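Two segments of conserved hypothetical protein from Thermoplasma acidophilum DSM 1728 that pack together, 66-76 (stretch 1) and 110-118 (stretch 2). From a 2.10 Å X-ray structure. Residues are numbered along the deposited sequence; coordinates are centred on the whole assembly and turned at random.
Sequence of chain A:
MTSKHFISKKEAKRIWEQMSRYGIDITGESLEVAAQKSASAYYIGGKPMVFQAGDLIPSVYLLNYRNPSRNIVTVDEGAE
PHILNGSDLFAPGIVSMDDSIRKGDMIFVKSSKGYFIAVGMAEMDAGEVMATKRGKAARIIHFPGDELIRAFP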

# COMPACT_ATOMS: atom_id res chain seq x y z
N ARG A 66 10.69 -1.70 2.22
CA ARG A 66 10.84 -0.64 3.22
C ARG A 66 9.51 -0.48 3.94
O ARG A 66 8.65 0.29 3.50
CB ARG A 66 11.23 0.68 2.53
CG ARG A 66 12.64 0.70 1.99
CD ARG A 66 13.63 0.85 3.12
NE ARG A 66 15.01 0.76 2.68
CZ ARG A 66 15.74 -0.35 2.72
NH1 ARG A 66 15.22 -1.48 3.18
NH2 ARG A 66 17.01 -0.31 2.34
N ASN A 67 9.34 -1.20 5.05
CA ASN A 67 8.09 -1.17 5.80
C ASN A 67 7.62 0.22 6.21
O ASN A 67 8.43 1.08 6.53
CB ASN A 67 8.18 -1.99 7.10
CG ASN A 67 8.47 -3.47 6.86
OD1 ASN A 67 8.25 -4.02 5.78
ND2 ASN A 67 8.94 -4.13 7.90
N PRO A 68 6.30 0.45 6.18
CA PRO A 68 5.80 1.76 6.60
C PRO A 68 5.83 1.69 8.13
O PRO A 68 5.94 0.60 8.70
CB PRO A 68 4.36 1.75 6.07
CG PRO A 68 3.99 0.31 6.13
CD PRO A 68 5.24 -0.33 5.53
N SER A 69 5.74 2.83 8.80
CA SER A 69 5.76 2.84 10.26
C SER A 69 4.41 3.23 10.85
O SER A 69 4.26 3.29 12.06
CB SER A 69 6.83 3.80 10.77
OG SER A 69 6.58 5.12 10.33
N ARG A 70 3.44 3.51 9.99
CA ARG A 70 2.11 3.86 10.48
C ARG A 70 1.05 3.31 9.54
O ARG A 70 1.35 2.89 8.43
CB ARG A 70 1.96 5.38 10.61
CG ARG A 70 2.32 6.18 9.36
CD ARG A 70 2.39 7.69 9.64
NE ARG A 70 1.07 8.29 9.84
CZ ARG A 70 0.33 8.85 8.88
NH1 ARG A 70 0.77 8.90 7.63
NH2 ARG A 70 -0.86 9.35 9.18
N ASN A 71 -0.19 3.31 10.03
CA ASN A 71 -1.35 2.86 9.28
C ASN A 71 -1.31 1.41 8.89
O ASN A 71 -1.82 1.02 7.85
CB ASN A 71 -1.54 3.73 8.04
CG ASN A 71 -1.85 5.18 8.39
OD1 ASN A 71 -1.73 5.58 9.54
ND2 ASN A 71 -2.26 5.96 7.39
N ILE A 72 -0.71 0.59 9.75
CA ILE A 72 -0.60 -0.83 9.49
C ILE A 72 -1.80 -1.59 10.05
O ILE A 72 -2.29 -1.29 11.14
CB ILE A 72 0.69 -1.40 10.10
CG1 ILE A 72 1.91 -0.81 9.41
CG2 ILE A 72 0.71 -2.90 9.95
CD1 ILE A 72 3.20 -1.06 10.17
N VAL A 73 -2.26 -2.58 9.30
CA VAL A 73 -3.39 -3.41 9.70
C VAL A 73 -2.99 -4.86 9.49
O VAL A 73 -2.58 -5.25 8.40
CB VAL A 73 -4.63 -3.12 8.83
CG1 VAL A 73 -5.78 -3.99 9.27
CG2 VAL A 73 -5.00 -1.65 8.95
N THR A 74 -3.10 -5.65 10.55
CA THR A 74 -2.74 -7.06 10.48
C THR A 74 -3.99 -7.93 10.42
O THR A 74 -4.89 -7.78 11.24
CB THR A 74 -1.90 -7.45 11.70
OG1 THR A 74 -0.76 -6.60 11.76
CG2 THR A 74 -1.44 -8.92 11.61
N VAL A 75 -4.03 -8.83 9.45
CA VAL A 75 -5.17 -9.71 9.27
C VAL A 75 -4.81 -11.16 9.57
O VAL A 75 -3.63 -11.52 9.58
CB VAL A 75 -5.74 -9.58 7.84
CG1 VAL A 75 -6.08 -8.10 7.56
CG2 VAL A 75 -4.73 -10.09 6.82
N ASP A 76 -5.82 -11.99 9.83
CA ASP A 76 -5.55 -13.38 10.16
C ASP A 76 -5.39 -14.26 8.93
O ASP A 76 -5.55 -13.82 7.81
CB ASP A 76 -6.63 -13.95 11.11
CG ASP A 76 -8.03 -13.98 10.49
OD1 ASP A 76 -8.17 -14.11 9.26
OD2 ASP A 76 -9.02 -13.90 11.26
N LYS A 110 -0.98 -6.32 6.33
CA LYS A 110 0.04 -7.34 6.44
C LYS A 110 -0.50 -8.64 7.00
O LYS A 110 -1.49 -8.68 7.73
CB LYS A 110 1.19 -6.86 7.33
CG LYS A 110 0.75 -6.45 8.71
CD LYS A 110 1.94 -6.18 9.62
CE LYS A 110 2.50 -7.46 10.20
NZ LYS A 110 3.55 -7.20 11.23
N SER A 111 0.18 -9.72 6.64
CA SER A 111 -0.15 -11.05 7.11
C SER A 111 0.37 -11.15 8.54
O SER A 111 1.29 -10.43 8.92
CB SER A 111 0.58 -12.09 6.25
OG SER A 111 0.75 -13.31 6.96
N SER A 112 -0.20 -12.05 9.33
CA SER A 112 0.27 -12.24 10.70
C SER A 112 1.71 -12.77 10.65
O SER A 112 2.42 -12.77 11.67
CB SER A 112 -0.64 -13.22 11.44
OG SER A 112 -0.55 -14.51 10.85
N LYS A 113 2.15 -13.24 9.48
CA LYS A 113 3.51 -13.73 9.34
C LYS A 113 4.50 -12.59 9.11
O LYS A 113 5.70 -12.81 8.95
CB LYS A 113 3.63 -14.73 8.18
CG LYS A 113 2.93 -16.05 8.40
CD LYS A 113 3.01 -16.90 7.16
CE LYS A 113 2.08 -18.08 7.24
NZ LYS A 113 2.37 -18.89 8.45
N GLY A 114 4.00 -11.37 9.06
CA GLY A 114 4.89 -10.23 8.89
C GLY A 114 4.93 -9.50 7.57
O GLY A 114 5.02 -8.28 7.56
N TYR A 115 4.87 -10.22 6.45
CA TYR A 115 4.94 -9.56 5.14
C TYR A 115 3.64 -8.86 4.75
O TYR A 115 2.55 -9.28 5.14
CB TYR A 115 5.35 -10.57 4.06
CG TYR A 115 4.49 -11.80 3.99
CD1 TYR A 115 3.32 -11.82 3.23
CD2 TYR A 115 4.80 -12.94 4.74
CE1 TYR A 115 2.49 -12.93 3.23
CE2 TYR A 115 3.98 -14.05 4.74
CZ TYR A 115 2.82 -14.03 3.99
OH TYR A 115 1.95 -15.10 4.06
N PHE A 116 3.77 -7.79 3.97
CA PHE A 116 2.63 -7.01 3.52
C PHE A 116 1.99 -7.62 2.28
O PHE A 116 2.67 -8.16 1.42
CB PHE A 116 3.06 -5.57 3.26
CG PHE A 116 3.30 -4.79 4.52
CD1 PHE A 116 2.24 -4.12 5.15
CD2 PHE A 116 4.55 -4.79 5.14
CE1 PHE A 116 2.43 -3.47 6.36
CE2 PHE A 116 4.74 -4.14 6.35
CZ PHE A 116 3.68 -3.48 6.97
N ILE A 117 0.66 -7.52 2.21
CA ILE A 117 -0.06 -8.12 1.10
C ILE A 117 -0.96 -7.19 0.30
O ILE A 117 -1.36 -7.53 -0.80
CB ILE A 117 -0.91 -9.29 1.61
CG1 ILE A 117 -1.91 -8.78 2.66
CG2 ILE A 117 0.01 -10.37 2.20
CD1 ILE A 117 -2.77 -9.87 3.29
N ALA A 118 -1.27 -6.01 0.83
CA ALA A 118 -2.12 -5.09 0.08
C ALA A 118 -2.11 -3.68 0.63
O ALA A 118 -1.61 -3.43 1.73
CB ALA A 118 -3.56 -5.61 0.05
O HOH W 1 1.47 -7.32 13.50
O HOH W 2 -2.28 -13.64 8.12

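The contact is anchored by two backbone hydrogen bonds that join the strand at 72-75 to Lys110 in parallel register. Lys110 N donates to Val73 O (2.8 Å), and Val75 N donates to Lys110 O (3.1 Å); both are close to linear, with N-H...O angles of 167°. Lys110 thus spans Thr74, the residue between its two partners, and the CA of Thr74 adds a CA-H...O contact to Lys110 O at 3.4 Å.

Because Thr74 and Lys110 are paired, their side chains emerge on the same face of the sheet. Thr74 OG1 lies 3.4 Å from Lys110 CG, and water 1 links the two polar ends, 2.9 Å from Thr74 OG1 and 3.1 Å from Lys110 NZ, whose proton it accepts. Beyond the paired residues the chains are bridged by water 2, which donates to Val75 O and accepts from Ser112 N, each at 2.9 Å. Here stretch 2 enters a type I turn from Ser111 to Gly114.

Apolar packing extends the contact. Ile72 CG2 touches the aliphatic part of Lys110 at CD (3.5 Å) and also reaches Phe116 CE1 (4.0 Å). Pro68 CD sits over one face of the Phe116 ring, 4.2 Å from its centroid, in a CH-pi arrangement. Separately, Val75 CG2 meets Ile117 CD1 at 4.0 Å.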